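Local coordinates for protein thiamine pyrophosphokinase (Candida albicans, PDB 2G9Z) that catalyses the transfer of a pyrophosphate group from ATP to thiamine, yielding the cofactor thiamine pyrophosphate, at residues Lys135-Tyr138 with Glu139-Ser143; Lys173-Trp176 with Phe177-Ile180; Lys188-Asn191 with Gly192-Ser196; Phe241-Thr244 with Asn245-Ile248. All coordinates share one frame; numbering follows the deposited sequence.

Contact 1. Residues Lys135-Tyr138 with Glu139-Ser143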
ATOM      1  N   LYS A 135      -4.330  28.054   2.771  1.00 28.97           N
ATOM      2  CA  LYS A 135      -3.305  28.474   3.710  1.00 31.37           C
ATOM      3  C   LYS A 135      -3.726  29.769   4.398  1.00 31.57           C
ATOM      4  O   LYS A 135      -3.791  29.840   5.623  1.00 30.78           O
ATOM      5  CB  LYS A 135      -1.983  28.662   2.964  1.00 32.99           C
ATOM      6  CG  LYS A 135      -0.825  29.152   3.815  1.00 34.33           C
ATOM      7  CD  LYS A 135       0.457  29.202   2.989  1.00 36.94           C
ATOM      8  CE  LYS A 135       0.258  30.009   1.702  1.00 38.77           C
ATOM      9  NZ  LYS A 135       1.452  29.979   0.813  1.00 37.31           N
ATOM     10  N   THR A 136      -4.029  30.789   3.605  1.00 31.74           N
ATOM     11  CA  THR A 136      -4.445  32.066   4.163  1.00 32.01           C
ATOM     12  C   THR A 136      -5.724  31.910   4.984  1.00 31.63           C
ATOM     13  O   THR A 136      -5.863  32.519   6.043  1.00 33.24           O
ATOM     14  CB  THR A 136      -4.656  33.118   3.048  1.00 32.26           C
ATOM     15  OG1 THR A 136      -5.587  32.619   2.080  1.00 35.81           O
ATOM     16  CG2 THR A 136      -3.337  33.421   2.354  1.00 31.08           C
ATOM     17  N   TYR A 137      -6.646  31.077   4.512  1.00 31.13           N
ATOM     18  CA  TYR A 137      -7.898  30.862   5.230  1.00 29.49           C
ATOM     19  C   TYR A 137      -7.668  30.401   6.665  1.00 29.46           C
ATOM     20  O   TYR A 137      -8.146  31.030   7.609  1.00 30.98           O
ATOM     21  CB  TYR A 137      -8.769  29.826   4.521  1.00 29.53           C
ATOM     22  CG  TYR A 137     -10.048  29.543   5.275  1.00 28.13           C
ATOM     23  CD1 TYR A 137     -11.150  30.389   5.157  1.00 28.56           C
ATOM     24  CD2 TYR A 137     -10.133  28.472   6.159  1.00 27.09           C
ATOM     25  CE1 TYR A 137     -12.306  30.175   5.906  1.00 28.93           C
ATOM     26  CE2 TYR A 137     -11.280  28.248   6.914  1.00 29.23           C
ATOM     27  CZ  TYR A 137     -12.363  29.104   6.783  1.00 30.35           C
ATOM     28  OH  TYR A 137     -13.492  28.897   7.542  1.00 31.05           O
ATOM     29  N   TYR A 138      -6.945  29.296   6.832  1.00 28.58           N
ATOM     30  CA  TYR A 138      -6.682  28.774   8.167  1.00 26.92           C
ATOM     31  C   TYR A 138      -5.719  29.645   8.965  1.00 25.71           C
ATOM     32  O   TYR A 138      -5.813  29.704  10.188  1.00 23.24           O
ATOM     33  CB  TYR A 138      -6.179  27.327   8.087  1.00 27.06           C
ATOM     34  CG  TYR A 138      -7.278  26.371   7.684  1.00 25.76           C
ATOM     35  CD1 TYR A 138      -8.412  26.211   8.482  1.00 26.40           C
ATOM     36  CD2 TYR A 138      -7.215  25.667   6.482  1.00 28.02           C
ATOM     37  CE1 TYR A 138      -9.459  25.382   8.092  1.00 24.56           C
ATOM     38  CE2 TYR A 138      -8.257  24.831   6.082  1.00 26.96           C
ATOM     39  CZ  TYR A 138      -9.376  24.696   6.890  1.00 25.89           C
ATOM     40  OH  TYR A 138     -10.420  23.895   6.485  1.00 24.03           O
ATOM     41  N   GLU A 139      -4.797  30.317   8.282  1.00 25.85           N
ATOM     42  CA  GLU A 139      -3.876  31.208   8.978  1.00 29.28           C
ATOM     43  C   GLU A 139      -4.736  32.307   9.616  1.00 28.50           C
ATOM     44  O   GLU A 139      -4.501  32.715  10.746  1.00 27.27           O
ATOM     45  CB  GLU A 139      -2.869  31.846   8.005  1.00 31.37           C
ATOM     46  CG  GLU A 139      -1.954  30.857   7.290  1.00 33.57           C
ATOM     47  CD  GLU A 139      -0.918  31.530   6.398  1.00 36.23           C
ATOM     48  OE1 GLU A 139      -1.291  32.409   5.586  1.00 35.80           O
ATOM     49  OE2 GLU A 139       0.275  31.172   6.502  1.00 37.16           O
ATOM     50  N   SER A 140      -5.751  32.762   8.887  1.00 30.08           N
ATOM     51  CA  SER A 140      -6.626  33.817   9.392  1.00 30.81           C
ATOM     52  C   SER A 140      -7.600  33.313  10.452  1.00 31.69           C
ATOM     53  O   SER A 140      -8.363  34.097  11.024  1.00 32.81           O
ATOM     54  CB  SER A 140      -7.404  34.467   8.242  1.00 31.18           C
ATOM     55  OG  SER A 140      -8.352  33.575   7.678  1.00 32.59           O
ATOM     56  N   HIS A 141      -7.580  32.010  10.719  1.00 29.68           N
ATOM     57  CA  HIS A 141      -8.468  31.454  11.730  1.00 26.84           C
ATOM     58  C   HIS A 141      -7.759  30.900  12.955  1.00 25.89           C
ATOM     59  O   HIS A 141      -8.375  30.237  13.789  1.00 27.30           O
ATOM     60  CB  HIS A 141      -9.389  30.393  11.127  1.00 26.66           C
ATOM     61  CG  HIS A 141     -10.604  30.963  10.463  1.00 23.89           C
ATOM     62  ND1 HIS A 141     -10.585  31.479   9.184  1.00 23.38           N
ATOM     63  CD2 HIS A 141     -11.872  31.120  10.912  1.00 23.39           C
ATOM     64  CE1 HIS A 141     -11.789  31.925   8.873  1.00 22.66           C
ATOM     65  NE2 HIS A 141     -12.588  31.719   9.905  1.00 23.81           N
ATOM     66  N   GLY A 142      -6.463  31.170  13.069  1.00 27.37           N
ATOM     67  CA  GLY A 142      -5.733  30.725  14.243  1.00 26.03           C
ATOM     68  C   GLY A 142      -4.885  29.472  14.158  1.00 26.33           C
ATOM     69  O   GLY A 142      -4.204  29.134  15.126  1.00 25.59           O
ATOM     70  N   SER A 143      -4.921  28.773  13.028  1.00 25.82           N
ATOM     71  CA  SER A 143      -4.118  27.565  12.879  1.00 25.11           C
ATOM     72  C   SER A 143      -2.647  27.915  13.067  1.00 24.52           C
ATOM     73  O   SER A 143      -2.174  28.913  12.530  1.00 24.96           O
ATOM     74  CB  SER A 143      -4.319  26.956  11.488  1.00 24.91           C
ATOM     75  OG  SER A 143      -5.644  26.478  11.318  1.00 26.72           O
TER

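Contact 2. Residues Lys173-Trp176 with Phe177-Ile180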
ATOM      1  N   LYS A 173       4.124  26.820  26.634  1.00 53.29           N
ATOM      2  CA  LYS A 173       3.930  28.024  25.828  1.00 52.82           C
ATOM      3  C   LYS A 173       3.235  27.711  24.503  1.00 52.14           C
ATOM      4  O   LYS A 173       3.727  26.921  23.698  1.00 51.86           O
ATOM      5  CB  LYS A 173       5.269  28.726  25.572  1.00 54.21           C
ATOM      6  CG  LYS A 173       6.320  27.892  24.867  1.00 54.39           C
ATOM      7  CD  LYS A 173       7.605  28.691  24.711  1.00 55.01           C
ATOM      8  CE  LYS A 173       8.681  27.889  24.003  1.00 56.39           C
ATOM      9  NZ  LYS A 173       9.970  28.631  23.905  1.00 55.97           N
ATOM     10  N   GLU A 174       2.088  28.349  24.294  1.00 50.57           N
ATOM     11  CA  GLU A 174       1.273  28.154  23.099  1.00 49.63           C
ATOM     12  C   GLU A 174       2.001  28.434  21.780  1.00 48.00           C
ATOM     13  O   GLU A 174       1.592  27.942  20.728  1.00 47.27           O
ATOM     14  CB  GLU A 174       0.023  29.036  23.188  1.00 51.10           C
ATOM     15  CG  GLU A 174      -1.164  28.571  22.351  1.00 52.87           C
ATOM     16  CD  GLU A 174      -1.907  27.401  22.981  1.00 53.56           C
ATOM     17  OE1 GLU A 174      -2.221  27.477  24.188  1.00 53.97           O
ATOM     18  OE2 GLU A 174      -2.191  26.413  22.271  1.00 54.42           O
ATOM     19  N   ASN A 175       3.076  29.218  21.830  1.00 45.95           N
ATOM     20  CA  ASN A 175       3.820  29.545  20.613  1.00 44.01           C
ATOM     21  C   ASN A 175       5.218  28.929  20.601  1.00 41.66           C
ATOM     22  O   ASN A 175       6.156  29.495  20.041  1.00 40.98           O
ATOM     23  CB  ASN A 175       3.928  31.065  20.455  1.00 45.66           C
ATOM     24  CG  ASN A 175       4.883  31.686  21.454  1.00 47.50           C
ATOM     25  OD1 ASN A 175       4.737  31.508  22.662  1.00 48.43           O
ATOM     26  ND2 ASN A 175       5.868  32.422  20.950  1.00 48.49           N
ATOM     27  N   TRP A 176       5.344  27.763  21.218  1.00 38.75           N
ATOM     28  CA  TRP A 176       6.614  27.053  21.289  1.00 35.78           C
ATOM     29  C   TRP A 176       7.236  26.818  19.913  1.00 34.91           C
ATOM     30  O   TRP A 176       8.458  26.726  19.782  1.00 33.11           O
ATOM     31  CB  TRP A 176       6.405  25.697  21.957  1.00 35.14           C
ATOM     32  CG  TRP A 176       5.481  24.815  21.167  1.00 35.55           C
ATOM     33  CD1 TRP A 176       4.118  24.750  21.266  1.00 34.80           C
ATOM     34  CD2 TRP A 176       5.848  23.926  20.102  1.00 33.80           C
ATOM     35  NE1 TRP A 176       3.615  23.878  20.328  1.00 34.49           N
ATOM     36  CE2 TRP A 176       4.655  23.359  19.600  1.00 35.17           C
ATOM     37  CE3 TRP A 176       7.071  23.557  19.522  1.00 33.35           C
ATOM     38  CZ2 TRP A 176       4.648  22.440  18.541  1.00 33.96           C
ATOM     39  CZ3 TRP A 176       7.064  22.642  18.468  1.00 32.25           C
ATOM     40  CH2 TRP A 176       5.859  22.096  17.991  1.00 31.83           C
ATOM     41  N   PHE A 177       6.383  26.715  18.896  1.00 33.75           N
ATOM     42  CA  PHE A 177       6.806  26.441  17.523  1.00 32.31           C
ATOM     43  C   PHE A 177       7.392  27.616  16.760  1.00 34.54           C
ATOM     44  O   PHE A 177       8.068  27.426  15.747  1.00 32.42           O
ATOM     45  CB  PHE A 177       5.626  25.921  16.717  1.00 30.09           C
ATOM     46  CG  PHE A 177       4.527  26.927  16.554  1.00 29.43           C
ATOM     47  CD1 PHE A 177       3.630  27.168  17.588  1.00 28.46           C
ATOM     48  CD2 PHE A 177       4.405  27.654  15.374  1.00 28.56           C
ATOM     49  CE1 PHE A 177       2.622  28.118  17.449  1.00 28.80           C
ATOM     50  CE2 PHE A 177       3.401  28.606  15.227  1.00 30.08           C
ATOM     51  CZ  PHE A 177       2.508  28.838  16.269  1.00 27.72           C
ATOM     52  N   GLU A 178       7.115  28.829  17.218  1.00 36.25           N
ATOM     53  CA  GLU A 178       7.623  29.998  16.519  1.00 39.18           C
ATOM     54  C   GLU A 178       9.122  30.153  16.731  1.00 38.26           C
ATOM     55  O   GLU A 178       9.663  29.754  17.760  1.00 39.60           O
ATOM     56  CB  GLU A 178       6.874  31.256  16.976  1.00 41.68           C
ATOM     57  CG  GLU A 178       5.357  31.105  16.909  1.00 44.85           C
ATOM     58  CD  GLU A 178       4.624  32.432  16.952  1.00 47.40           C
ATOM     59  OE1 GLU A 178       4.950  33.266  17.823  1.00 48.75           O
ATOM     60  OE2 GLU A 178       3.714  32.634  16.117  1.00 48.02           O
ATOM     61  N   SER A 179       9.789  30.710  15.729  1.00 37.35           N
ATOM     62  CA  SER A 179      11.226  30.931  15.786  1.00 36.94           C
ATOM     63  C   SER A 179      12.084  29.670  15.741  1.00 35.05           C
ATOM     64  O   SER A 179      13.278  29.730  16.031  1.00 33.97           O
ATOM     65  CB  SER A 179      11.585  31.756  17.026  1.00 39.36           C
ATOM     66  OG  SER A 179      11.201  33.109  16.851  1.00 43.18           O
ATOM     67  N   ILE A 180      11.489  28.532  15.388  1.00 32.62           N
ATOM     68  CA  ILE A 180      12.268  27.302  15.285  1.00 30.69           C
ATOM     69  C   ILE A 180      12.936  27.354  13.921  1.00 28.83           C
ATOM     70  O   ILE A 180      12.521  28.128  13.059  1.00 28.29           O
ATOM     71  CB  ILE A 180      11.392  26.036  15.351  1.00 30.40           C
ATOM     72  CG1 ILE A 180      10.509  25.939  14.105  1.00 31.25           C
ATOM     73  CG2 ILE A 180      10.548  26.058  16.608  1.00 30.99           C
ATOM     74  CD1 ILE A 180       9.847  24.586  13.940  1.00 31.93           C
TER
HETATM   75  O   HOH W   1       7.671  34.025  18.930  1.00 58.92           O

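Contact 3. Residues Lys188-Asn191 with Gly192-Ser196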
ATOM      1  N   LYS A 188      15.211  18.846  14.753  1.00 28.97           N
ATOM      2  CA  LYS A 188      16.285  19.229  15.659  1.00 31.77           C
ATOM      3  C   LYS A 188      15.747  19.308  17.079  1.00 32.48           C
ATOM      4  O   LYS A 188      16.257  18.645  17.976  1.00 33.82           O
ATOM      5  CB  LYS A 188      16.874  20.585  15.259  1.00 31.41           C
ATOM      6  CG  LYS A 188      17.632  20.570  13.941  1.00 32.51           C
ATOM      7  CD  LYS A 188      18.157  21.955  13.591  1.00 34.67           C
ATOM      8  CE  LYS A 188      18.951  21.927  12.294  1.00 36.36           C
ATOM      9  NZ  LYS A 188      19.511  23.261  11.954  1.00 39.76           N
ATOM     10  N   LEU A 189      14.700  20.106  17.269  1.00 34.08           N
ATOM     11  CA  LEU A 189      14.095  20.285  18.583  1.00 35.10           C
ATOM     12  C   LEU A 189      13.780  18.955  19.263  1.00 35.57           C
ATOM     13  O   LEU A 189      14.128  18.757  20.427  1.00 37.99           O
ATOM     14  CB  LEU A 189      12.815  21.119  18.472  1.00 35.10           C
ATOM     15  CG  LEU A 189      12.417  21.977  19.676  1.00 36.27           C
ATOM     16  CD1 LEU A 189      11.041  22.578  19.438  1.00 36.35           C
ATOM     17  CD2 LEU A 189      12.406  21.150  20.939  1.00 37.03           C
ATOM     18  N   TRP A 190      13.121  18.046  18.552  1.00 35.94           N
ATOM     19  CA  TRP A 190      12.778  16.757  19.140  1.00 35.77           C
ATOM     20  C   TRP A 190      14.050  16.046  19.581  1.00 37.42           C
ATOM     21  O   TRP A 190      14.086  15.420  20.638  0.87 38.09           O
ATOM     22  CB  TRP A 190      12.014  15.890  18.134  0.83 34.15           C
ATOM     23  CG  TRP A 190      11.516  14.586  18.702  0.95 31.60           C
ATOM     24  CD1 TRP A 190      11.755  13.335  18.209  0.70 31.92           C
ATOM     25  CD2 TRP A 190      10.673  14.408  19.853  0.98 30.98           C
ATOM     26  NE1 TRP A 190      11.114  12.390  18.977  0.90 31.95           N
ATOM     27  CE2 TRP A 190      10.443  13.019  19.991  1.00 30.31           C
ATOM     28  CE3 TRP A 190      10.089  15.286  20.778  0.91 30.54           C
ATOM     29  CZ2 TRP A 190       9.652  12.485  21.020  0.99 30.44           C
ATOM     30  CZ3 TRP A 190       9.299  14.755  21.802  1.00 28.62           C
ATOM     31  CH2 TRP A 190       9.090  13.367  21.912  0.94 28.95           C
ATOM     32  N   ASN A 191      15.097  16.158  18.768  0.82 38.78           N
ATOM     33  CA  ASN A 191      16.379  15.531  19.075  1.00 39.39           C
ATOM     34  C   ASN A 191      17.059  16.214  20.261  1.00 40.34           C
ATOM     35  O   ASN A 191      17.466  15.556  21.219  1.00 39.93           O
ATOM     36  CB  ASN A 191      17.298  15.588  17.851  1.00 39.85           C
ATOM     37  CG  ASN A 191      18.655  14.957  18.111  0.78 40.54           C
ATOM     38  OD1 ASN A 191      19.689  15.624  18.025  0.72 40.89           O
ATOM     39  ND2 ASN A 191      18.658  13.670  18.430  0.67 39.78           N
ATOM     40  N   GLY A 192      17.175  17.536  20.194  0.39 40.85           N
ATOM     41  CA  GLY A 192      17.810  18.275  21.270  1.00 42.24           C
ATOM     42  C   GLY A 192      17.086  18.115  22.592  0.61 43.14           C
ATOM     43  O   GLY A 192      17.714  18.033  23.650  1.00 42.24           O
ATOM     44  N   LEU A 193      15.760  18.066  22.531  0.79 44.31           N
ATOM     45  CA  LEU A 193      14.940  17.922  23.729  0.80 45.85           C
ATOM     46  C   LEU A 193      15.265  16.617  24.449  0.62 46.58           C
ATOM     47  O   LEU A 193      15.259  16.557  25.680  1.00 46.18           O
ATOM     48  CB  LEU A 193      13.457  17.959  23.356  1.00 46.73           C
ATOM     49  CG  LEU A 193      12.448  18.012  24.505  0.86 48.08           C
ATOM     50  CD1 LEU A 193      12.552  19.353  25.218  0.97 48.48           C
ATOM     51  CD2 LEU A 193      11.044  17.815  23.956  0.97 48.78           C
ATOM     52  N   ASN A 194      15.548  15.572  23.677  1.00 47.28           N
ATOM     53  CA  ASN A 194      15.882  14.276  24.255  1.00 48.48           C
ATOM     54  C   ASN A 194      17.281  14.275  24.860  1.00 49.11           C
ATOM     55  O   ASN A 194      17.495  13.716  25.936  1.00 49.05           O
ATOM     56  CB  ASN A 194      15.762  13.177  23.198  1.00 48.60           C
ATOM     57  CG  ASN A 194      14.320  12.874  22.841  1.00 49.62           C
ATOM     58  OD1 ASN A 194      13.588  13.743  22.369  1.00 48.74           O
ATOM     59  ND2 ASN A 194      13.902  11.634  23.076  1.00 50.87           N
ATOM     60  N   ASN A 195      18.230  14.906  24.172  0.70 49.37           N
ATOM     61  CA  ASN A 195      19.599  14.979  24.672  0.69 49.94           C
ATOM     62  C   ASN A 195      19.633  15.806  25.955  0.85 50.21           C
ATOM     63  O   ASN A 195      20.582  15.724  26.736  0.96 50.02           O
ATOM     64  CB  ASN A 195      20.525  15.620  23.633  1.00 50.06           C
ATOM     65  CG  ASN A 195      20.659  14.786  22.374  0.88 49.98           C
ATOM     66  OD1 ASN A 195      20.774  13.562  22.436  0.91 49.92           O
ATOM     67  ND2 ASN A 195      20.661  15.448  21.223  0.98 49.44           N
ATOM     68  N   SER A 196      18.587  16.602  26.157  1.00 50.74           N
ATOM     69  CA  SER A 196      18.468  17.454  27.336  1.00 51.44           C
ATOM     70  C   SER A 196      17.636  16.760  28.419  1.00 51.12           C
ATOM     71  O   SER A 196      17.452  17.295  29.513  1.00 51.11           O
ATOM     72  CB  SER A 196      17.810  18.783  26.946  1.00 51.88           C
ATOM     73  OG  SER A 196      17.771  19.683  28.038  1.00 54.15           O
TER

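Contact 4. Residues Phe241-Thr244 with Asn245-Ile248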
ATOM      1  N   PHE A 241      -4.324   4.081  11.197  1.00 16.47           N
ATOM      2  CA  PHE A 241      -4.492   4.669   9.880  1.00 16.93           C
ATOM      3  C   PHE A 241      -5.922   4.340   9.493  1.00 18.98           C
ATOM      4  O   PHE A 241      -6.302   3.164   9.434  1.00 18.78           O
ATOM      5  CB  PHE A 241      -3.546   4.034   8.855  1.00 17.47           C
ATOM      6  CG  PHE A 241      -2.116   4.433   9.011  1.00 17.40           C
ATOM      7  CD1 PHE A 241      -1.696   5.717   8.680  1.00 20.09           C
ATOM      8  CD2 PHE A 241      -1.179   3.518   9.468  1.00 19.79           C
ATOM      9  CE1 PHE A 241      -0.354   6.081   8.806  1.00 21.53           C
ATOM     10  CE2 PHE A 241       0.164   3.872   9.596  1.00 20.90           C
ATOM     11  CZ  PHE A 241       0.575   5.152   9.266  1.00 19.85           C
ATOM     12  N   ILE A 242      -6.731   5.365   9.263  1.00 17.54           N
ATOM     13  CA  ILE A 242      -8.108   5.134   8.861  1.00 19.71           C
ATOM     14  C   ILE A 242      -8.187   5.515   7.397  1.00 20.06           C
ATOM     15  O   ILE A 242      -7.895   6.653   7.030  1.00 18.17           O
ATOM     16  CB  ILE A 242      -9.097   5.988   9.676  1.00 21.78           C
ATOM     17  CG1 ILE A 242      -9.111   5.521  11.135  1.00 22.99           C
ATOM     18  CG2 ILE A 242     -10.498   5.879   9.073  1.00 22.65           C
ATOM     19  CD1 ILE A 242     -10.004   6.356  12.032  1.00 24.29           C
ATOM     20  N   THR A 243      -8.551   4.553   6.556  1.00 21.42           N
ATOM     21  CA  THR A 243      -8.643   4.810   5.126  1.00 25.36           C
ATOM     22  C   THR A 243     -10.072   4.660   4.657  1.00 25.72           C
ATOM     23  O   THR A 243     -10.983   4.451   5.454  1.00 26.80           O
ATOM     24  CB  THR A 243      -7.771   3.831   4.315  1.00 26.89           C
ATOM     25  OG1 THR A 243      -8.437   2.563   4.217  1.00 26.17           O
ATOM     26  CG2 THR A 243      -6.426   3.634   4.998  1.00 26.92           C
ATOM     27  N   THR A 244     -10.256   4.765   3.347  1.00 26.89           N
ATOM     28  CA  THR A 244     -11.573   4.639   2.748  1.00 28.84           C
ATOM     29  C   THR A 244     -12.061   3.196   2.853  1.00 29.10           C
ATOM     30  O   THR A 244     -13.258   2.933   2.955  1.00 30.60           O
ATOM     31  CB  THR A 244     -11.532   5.040   1.263  1.00 29.13           C
ATOM     32  OG1 THR A 244     -11.155   6.416   1.152  1.00 31.45           O
ATOM     33  CG2 THR A 244     -12.895   4.837   0.614  1.00 32.51           C
ATOM     34  N   ASN A 245     -11.117   2.265   2.859  1.00 27.35           N
ATOM     35  CA  ASN A 245     -11.452   0.851   2.907  1.00 26.96           C
ATOM     36  C   ASN A 245     -11.274   0.155   4.247  1.00 26.76           C
ATOM     37  O   ASN A 245     -11.992  -0.801   4.554  1.00 25.22           O
ATOM     38  CB  ASN A 245     -10.619   0.122   1.856  1.00 26.80           C
ATOM     39  CG  ASN A 245     -10.767   0.738   0.485  1.00 27.29           C
ATOM     40  OD1 ASN A 245     -11.801   0.583  -0.161  1.00 29.36           O
ATOM     41  ND2 ASN A 245      -9.742   1.465   0.044  1.00 24.94           N
ATOM     42  N   ASP A 246     -10.335   0.635   5.052  1.00 25.69           N
ATOM     43  CA  ASP A 246     -10.061  -0.030   6.312  1.00 24.78           C
ATOM     44  C   ASP A 246      -9.359   0.804   7.378  1.00 22.48           C
ATOM     45  O   ASP A 246      -9.157   2.007   7.231  1.00 21.00           O
ATOM     46  CB  ASP A 246      -9.197  -1.258   6.012  1.00 27.77           C
ATOM     47  CG  ASP A 246      -8.038  -0.938   5.069  1.00 29.66           C
ATOM     48  OD1 ASP A 246      -7.362   0.090   5.285  1.00 32.45           O
ATOM     49  OD2 ASP A 246      -7.793  -1.707   4.112  1.00 27.86           O
ATOM     50  N   ILE A 247      -9.018   0.126   8.467  1.00 19.78           N
ATOM     51  CA  ILE A 247      -8.278   0.716   9.566  1.00 17.37           C
ATOM     52  C   ILE A 247      -7.033  -0.162   9.657  1.00 17.87           C
ATOM     53  O   ILE A 247      -7.116  -1.396   9.582  1.00 15.77           O
ATOM     54  CB  ILE A 247      -9.065   0.688  10.890  1.00 17.50           C
ATOM     55  CG1 ILE A 247      -8.267   1.423  11.970  1.00 17.18           C
ATOM     56  CG2 ILE A 247      -9.366  -0.750  11.307  1.00 18.64           C
ATOM     57  CD1 ILE A 247      -9.081   1.774  13.197  1.00 18.79           C
ATOM     58  N   ILE A 248      -5.881   0.480   9.801  1.00 16.57           N
ATOM     59  CA  ILE A 248      -4.608  -0.220   9.840  1.00 15.91           C
ATOM     60  C   ILE A 248      -3.867   0.133  11.116  1.00 16.39           C
ATOM     61  O   ILE A 248      -3.768   1.303  11.489  1.00 13.75           O
ATOM     62  CB  ILE A 248      -3.770   0.178   8.606  1.00 16.30           C
ATOM     63  CG1 ILE A 248      -4.602  -0.080   7.346  1.00 14.09           C
ATOM     64  CG2 ILE A 248      -2.453  -0.591   8.576  1.00 15.71           C
ATOM     65  CD1 ILE A 248      -3.983   0.449   6.069  1.00 17.61           C
TER

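Contact 1. Residues Lys135-Tyr138 with Glu139-Ser143
His141 folds back over Tyr137 just beyond the end of helix 132-139. CB starts equally far from Tyr137 O and Tyr138 O, at 3.8 Å from each. CG leans beside the backbone N (chi1 -83°), which brings ND1 to Tyr137 O at 2.9 Å in a nearly straight bond; the oxygen lies in the imidazole plane, while ND1 stands above the carbonyl plane. Further out, CE1 sits over the phenol face, 3.5 Å from Tyr137 CE1, while NE2 ends near the hydroxyl, 3.8 Å from Tyr137 OH. The two rings form an offset stack with their planes 29° apart, and Tyr98 meets Tyr137 edge-to-face. Tyr137 O has a second donor: Ser140 OG bonds to it at 2.6 Å from the face of the carbonyl plane opposite ND1, so two side chains satisfy this one oxygen. Tyr138 O is likewise shared, by the amides of His141 and Ser143. Ser143 OG also touches Tyr138 CB at 3.4 Å and bonds to Pro120 O. Lys135 and Glu139 lie side by side, with Glu139 OE2 3.5 Å from Lys135 CG. The 6→1 bond from Ser143 N to Tyr138 O (3.1 Å), the weak 5→2 bond from Gly142 to Glu139, and Gly142 at positive phi (100°) define a Schellman motif, which ends the helix ahead of strand 144-147.

Contact 2. Residues Lys173-Trp176 with Phe177-Ile180
Aromatic packing between Trp176 and Phe177 dominates this run of overlapping turns. The edge of the Phe177 ring is directed at the indole face, with the five-membered ring centroid 5.7 Å from that of the phenyl and the planes at 76°. Phe177 CB makes a CH-pi contact, standing 3.7 Å from the centroid of the six-membered ring and almost exactly on its normal. Both residues place CG between the backbone N and the carbonyl carbon (chi1 63° for Trp176 and 65° for Phe177). This torsion folds the indole against its own following peptide, so that Phe177 N lies 3.1 Å from Trp176 CG over the ring face. The phenyl is turned back along the preceding turn, where Glu174 O approaches its rim in plane, 3.4 Å from Phe177 CE1.

Hydrogen bonds join Asn175 to Glu178. Glu178 N closes the type I turn that starts at Asn175 by bonding to Asn175 O at 3.1 Å, from well above the carbonyl plane. The side chains of the same two residues cross at about a right angle, and Asn175 ND2 gives Glu178 OE1 a weak bond of 3.4 Å. A water donates to Glu178 OE1 at 3.0 Å and weakly accepts from the same Asn175 amide nitrogen.

Outside the run, Glu174 OE2 forms a salt bridge with Lys144 NZ, and Trp176 NE1 bonds to Tyr122 OH. The chemistry is thus divided, with the buried indole fastening the loop to strand 144-147 and helices 155-170 and 185-195, while the exposed Asn175-Glu178 turn has one sound backbone bond and a weak side-chain bond bridged by water.

Contact 3. Residues Lys188-Asn191 with Gly192-Ser196
Asn191 O is shared by two backbone donors: Asn195 N bonds to it at 3.1 Å in the carbonyl plane, and Asn194 N, at the same distance, makes a weaker and more bent bond. Between the side chains of Asn191 and Asn195, Asn195 ND2 reaches Asn191 OD1 in a weak bond of 3.3 Å; the two amide planes are perpendicular, and the Asn191 amide is carried there by CG lying trans to the backbone N (chi1 180°). One turn earlier, Gly192 N meets Lys188 O at 2.6 Å in an almost linear bond, and Leu193 N bonds to Leu189 O at 2.8 Å. These are the i to i+4 links of the last turns of the amphipathic helix 185-195, whose asparagines are exposed. Another side carries apolar residues: Leu189 CD2 rests on Leu193 CB at 4.1 Å, both side chains pointing the same way, and Leu193 CD2 reaches the benzenoid part of the indole, 4.1 Å from Trp190 CZ3. The Trp190 ring is buried against helix 155-170, where it meets His161 and packs on Leu165 and Gln168, while its NE1 bonds to Tyr234 OH. Val199, in the loop that follows, adjoins Trp190, Leu193 and Asn194.

Contact 4. Residues Phe241-Thr244 with Asn245-Ile248
Phe241 pairs with Ile248 through two backbone bonds, Phe241 N to Ile248 O (2.8 Å) and Ile248 N to Phe241 O (2.7 Å). On that face of the sheet their CB atoms touch at 3.9 Å, and the phenyl goes on to Ser223 and Leu227 of helix 217-233. Ile242 is the non-hydrogen-bonded partner of Ile247; their CG1 atoms approach to 4.3 Å on the opposite face. Thr243 closes the hairpin. Its N bonds to Asp246 O at 2.7 Å, and its hydroxyl oxygen, set between the backbone N and the carbonyl carbon (chi1 78°), faces the bend and accepts twice: the bond from Asn245 N (3.0 Å) makes an ST turn, and Asp246 N adds a second, straighter bond (2.8 Å). Thr244, at the tip, bonds through OG1 to Thr74 OG1. Asp246 OD1 comes within 2.9 Å of Thr243 OG1, while OD2 accepts from Phe217 N of the second subunit. One threonine oxygen thus satisfies two amides of the tight turn, and the buried carboxylate beyond it ties the hairpin to the neighbouring subunit, beside Arg216 of that chain, a residue of the ligand pocket.

How the contacts relate
The four contacts follow one another along the chain. Contacts 2 and 3 touch, Trp176 CE3 lying 4.1 Å from Leu189 CD1, so the loop and helix 185-195 share apolar packing against helix 155-170. Contact 1 comes within about 6 Å of contact 2 (nearest atoms) without meeting it; strand 144-147, which contact 1 leads into, is the one contact 2 packs on. A bound magnesium lies about 11 Å from the Lys135 side chain and one about 12 Å from that of Ile180, so neither contact binds metal. Contact 4 stands apart, its centre about 28 to 32 Å from the other centres, at the subunit interface, with the Asp246 side chain about 11 Å from a bound ligand.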